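Local coordinates for BH2602 protein (Bacillus halodurans, PDB 3NWZ) that probably hydrolyses acyl-CoA thioesters, as a hot-dog-fold member of the PaaI-like thioesterase family, and binds coenzyme A, at residues 133-137 with 138-142; 79-83 with 84-88. All blocks are in the same frame, centred on the assembly; numbering follows the deposited sequence.

Contact 1 (133-137 with 138-142); sequences VHQGK and QRIVV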
# COMPACT_ATOMS: atom_id res chain seq x y z
N VAL A 133 -5.24 13.64 -5.19
CA VAL A 133 -5.83 13.61 -3.87
C VAL A 133 -5.21 14.72 -3.07
O VAL A 133 -5.78 15.21 -2.11
CB VAL A 133 -5.54 12.25 -3.19
CG1 VAL A 133 -6.13 12.23 -1.78
CG2 VAL A 133 -6.10 11.11 -4.07
N HIS A 134 -4.01 15.10 -3.50
CA HIS A 134 -3.25 16.15 -2.84
C HIS A 134 -2.14 16.61 -3.77
O HIS A 134 -1.56 15.80 -4.51
CB HIS A 134 -2.64 15.62 -1.54
CG HIS A 134 -1.82 16.65 -0.81
ND1 HIS A 134 -2.34 17.86 -0.42
CD2 HIS A 134 -0.53 16.64 -0.41
CE1 HIS A 134 -1.40 18.56 0.20
NE2 HIS A 134 -0.29 17.84 0.22
N GLN A 135 -1.86 17.91 -3.73
CA GLN A 135 -0.81 18.50 -4.56
C GLN A 135 0.15 19.38 -3.77
O GLN A 135 -0.04 20.60 -3.70
CB GLN A 135 -1.44 19.32 -5.69
CG GLN A 135 -0.47 19.69 -6.80
CD GLN A 135 -1.17 20.22 -8.04
OE1 GLN A 135 -2.23 19.72 -8.44
NE2 GLN A 135 -0.58 21.24 -8.66
N GLY A 136 1.16 18.76 -3.17
CA GLY A 136 2.16 19.53 -2.44
C GLY A 136 3.26 19.92 -3.42
O GLY A 136 3.18 19.62 -4.62
N LYS A 137 4.28 20.63 -2.95
CA LYS A 137 5.37 20.99 -3.84
C LYS A 137 6.49 19.99 -3.58
O LYS A 137 7.52 19.98 -4.25
CB LYS A 137 5.86 22.41 -3.56
CG LYS A 137 5.03 23.49 -4.24
CD LYS A 137 5.86 24.73 -4.49
CE LYS A 137 6.77 24.58 -5.72
NZ LYS A 137 6.03 24.78 -7.00
N GLN A 138 6.23 19.13 -2.61
CA GLN A 138 7.14 18.09 -2.17
C GLN A 138 6.82 16.75 -2.87
O GLN A 138 7.66 16.15 -3.57
CB GLN A 138 6.96 17.93 -0.65
CG GLN A 138 5.50 17.59 -0.28
CD GLN A 138 4.89 18.50 0.77
OE1 GLN A 138 4.77 19.72 0.59
NE2 GLN A 138 4.48 17.90 1.87
N ARG A 139 5.59 16.29 -2.69
CA ARG A 139 5.14 15.04 -3.26
C ARG A 139 3.70 15.22 -3.67
O ARG A 139 2.99 16.09 -3.13
CB ARG A 139 5.23 13.93 -2.21
CG ARG A 139 4.02 13.84 -1.29
CD ARG A 139 4.17 12.64 -0.37
NE ARG A 139 2.91 12.15 0.19
CZ ARG A 139 2.37 12.58 1.33
NH1 ARG A 139 2.97 13.51 2.04
NH2 ARG A 139 1.24 12.05 1.75
N ILE A 140 3.26 14.41 -4.63
CA ILE A 140 1.88 14.48 -5.10
C ILE A 140 1.21 13.15 -4.89
O ILE A 140 1.63 12.15 -5.44
CB ILE A 140 1.79 14.86 -6.60
CG1 ILE A 140 2.13 16.34 -6.80
CG2 ILE A 140 0.38 14.61 -7.11
CD1 ILE A 140 2.15 16.75 -8.24
N VAL A 141 0.15 13.17 -4.08
CA VAL A 141 -0.62 11.99 -3.77
C VAL A 141 -1.78 11.94 -4.76
O VAL A 141 -2.51 12.93 -4.92
CB VAL A 141 -1.13 12.08 -2.34
CG1 VAL A 141 -2.03 10.88 -2.01
CG2 VAL A 141 0.06 12.15 -1.38
N VAL A 142 -1.93 10.80 -5.42
CA VAL A 142 -2.96 10.59 -6.41
C VAL A 142 -3.65 9.27 -6.11
O VAL A 142 -3.14 8.47 -5.34
CB VAL A 142 -2.36 10.56 -7.85
CG1 VAL A 142 -1.19 9.58 -7.90
CG2 VAL A 142 -3.42 10.15 -8.87
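V133 and H134 both face V141 in a classic beta bulge, set in the hairpin that joins strands 125-135 and 139-147 of the hot-dog sheet. The tight part is this bulge. V141 O accepts two backbone N-H groups. V133 N, at 2.8 Å, makes the straighter bond (160°); H134 N, at 3.0 Å, makes a more bent one. Both donors come from the same face of the V141 carbonyl plane. Side chains meet beside the bulge: V133 CB lies 3.9 Å from V141 CG1, while the V133 methyl CG2 lies against the backbone of V142. On the far strand, I140 has CG2 anti to the backbone N, and that methyl sits 3.5 Å from H134 O. I140 and V142 also pack on helix 83-100, through V98 and M94.

Toward the turn the contact loosens. The return bond from V141 N to H134 O is weak, and G136 N reaches R139 O at 3.2 Å along a bent path. Q135 and I140 run side by side in the same direction, with the aliphatic CG of Q135 next to I140 CD1. K137 and Q138 are exposed at the turn; they belong with H134 and R139 to a coenzyme A site observed for this protein, although no ligand is bound to this chain. The R139 guanidinium is held by other chains: its NH2 bonds Y117 O of the second subunit and makes a salt bridge with E112 of the third. The H134 imidazole, with CG anti to the backbone N (chi1 179°), has G136 N 3.7 Å above one face, offset toward the ring's rim.

Contact 2 (79-83 with 84-88); sequences NMVHG and GITAT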
# COMPACT_ATOMS: atom_id res chain seq x y z
N ASN A 79 -5.65 -16.65 -18.91
CA ASN A 79 -6.36 -15.71 -19.77
C ASN A 79 -7.04 -14.61 -18.97
O ASN A 79 -8.18 -14.22 -19.24
CB ASN A 79 -7.38 -16.44 -20.65
CG ASN A 79 -6.72 -17.31 -21.70
OD1 ASN A 79 -6.01 -18.28 -21.38
ND2 ASN A 79 -6.94 -16.97 -22.97
N MSE A 80 -6.30 -14.11 -17.98
CA MSE A 80 -6.74 -13.04 -17.09
C MSE A 80 -5.64 -12.00 -17.27
O MSE A 80 -4.48 -12.38 -17.44
CB MSE A 80 -6.76 -13.57 -15.65
CG MSE A 80 -7.63 -12.79 -14.67
SE MSE A 80 -7.67 -13.63 -12.91
CE MSE A 80 -9.05 -14.95 -13.21
N VAL A 81 -5.99 -10.72 -17.25
CA VAL A 81 -4.98 -9.67 -17.40
C VAL A 81 -3.92 -9.79 -16.31
O VAL A 81 -4.23 -9.83 -15.12
CB VAL A 81 -5.60 -8.26 -17.33
CG1 VAL A 81 -4.50 -7.20 -17.31
CG2 VAL A 81 -6.51 -8.05 -18.52
N HIS A 82 -2.65 -9.83 -16.71
CA HIS A 82 -1.58 -9.96 -15.74
C HIS A 82 -1.65 -8.86 -14.68
O HIS A 82 -1.75 -7.68 -15.00
CB HIS A 82 -0.22 -9.91 -16.44
CG HIS A 82 0.87 -10.54 -15.64
ND1 HIS A 82 1.22 -10.09 -14.38
CD2 HIS A 82 1.64 -11.62 -15.88
CE1 HIS A 82 2.16 -10.88 -13.88
NE2 HIS A 82 2.43 -11.81 -14.77
N GLY A 83 -1.60 -9.26 -13.41
CA GLY A 83 -1.67 -8.31 -12.31
C GLY A 83 -0.64 -7.21 -12.47
O GLY A 83 -0.81 -6.10 -11.97
N GLY A 84 0.44 -7.54 -13.17
CA GLY A 84 1.51 -6.58 -13.41
C GLY A 84 1.10 -5.53 -14.42
O GLY A 84 1.37 -4.35 -14.22
N ILE A 85 0.45 -5.93 -15.50
CA ILE A 85 0.02 -4.94 -16.49
C ILE A 85 -1.04 -4.05 -15.84
O ILE A 85 -1.14 -2.87 -16.14
CB ILE A 85 -0.58 -5.62 -17.75
CG1 ILE A 85 0.49 -6.42 -18.49
CG2 ILE A 85 -1.14 -4.57 -18.69
CD1 ILE A 85 1.58 -5.58 -19.14
N THR A 86 -1.83 -4.61 -14.92
CA THR A 86 -2.84 -3.82 -14.24
C THR A 86 -2.15 -2.72 -13.44
O THR A 86 -2.52 -1.53 -13.56
CB THR A 86 -3.67 -4.67 -13.27
OG1 THR A 86 -4.24 -5.78 -13.96
CG2 THR A 86 -4.79 -3.81 -12.69
N ALA A 87 -1.17 -3.11 -12.64
CA ALA A 87 -0.40 -2.16 -11.82
C ALA A 87 0.24 -1.12 -12.69
O ALA A 87 0.09 0.08 -12.48
CB ALA A 87 0.64 -2.90 -11.04
N THR A 88 0.98 -1.59 -13.68
CA THR A 88 1.68 -0.69 -14.59
C THR A 88 0.75 0.30 -15.28
O THR A 88 1.18 1.39 -15.64
CB THR A 88 2.44 -1.52 -15.64
OG1 THR A 88 3.44 -2.28 -14.96
CG2 THR A 88 3.10 -0.64 -16.66
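H82 caps helix 83-100 with its ring: ND1 accepts the N-H of G84 at 2.9 Å. The bond is nearly straight (163°), and G84 N lies at the ring edge, only 9° out of the imidazole plane. CG stands anti to the backbone N (chi1 -158°), which swings the ring forward to the first turn.

Backbone bonds continue the helix from the cap. H82 O takes T86 N at 3.1 Å, with weaker approaches from I85 N and from the hydroxyl T86 OG1. G83 O receives A87 N at 3.1 Å and also the hydroxyl of Y117 on strand 108-117. One residue on, G84 O is gripped twice by T88, through its N and through OG1 at 3.0 Å, the hydroxyl standing above the carbonyl plane.

Van der Waals contacts fill in beside these bonds. V81 and T86 cross at about a right angle, V81 CG1 lying 3.6 Å from T86 OG1; the same methyl meets I85 CB at 4.2 Å. I85 CG1 comes against H82 CB, and both V81 and I85 touch V74 of a nearby loop.

Across the assembly, H82 packs on T88 of the fourth subunit, and I85 on L48 of that chain, placing the helix start at a subunit interface. The whole is a side-chain N-cap, made by H82 at the start of the long central helix that the sheet of the hot-dog fold wraps.

How the contacts relate
Contact 2 comes first along the chain, where the loop after strand 64-69 enters helix 83-100; contact 1 follows at the turn between strands 125-135 and 139-147. Their centres are 26 Å apart and their nearest atoms about 11 Å, with no touch. Helix 83-100 connects them: contact 2 forms its beginning, and residues M94 and V98 farther along pack against the hairpin of contact 1. Both thus belong to one hot-dog domain, helix against antiparallel sheet. Each also lies beside neighbouring chains of the tetramer, contact 1 near the second and third subunits and contact 2 near the fourth, while the coenzyme A residues belong to contact 1.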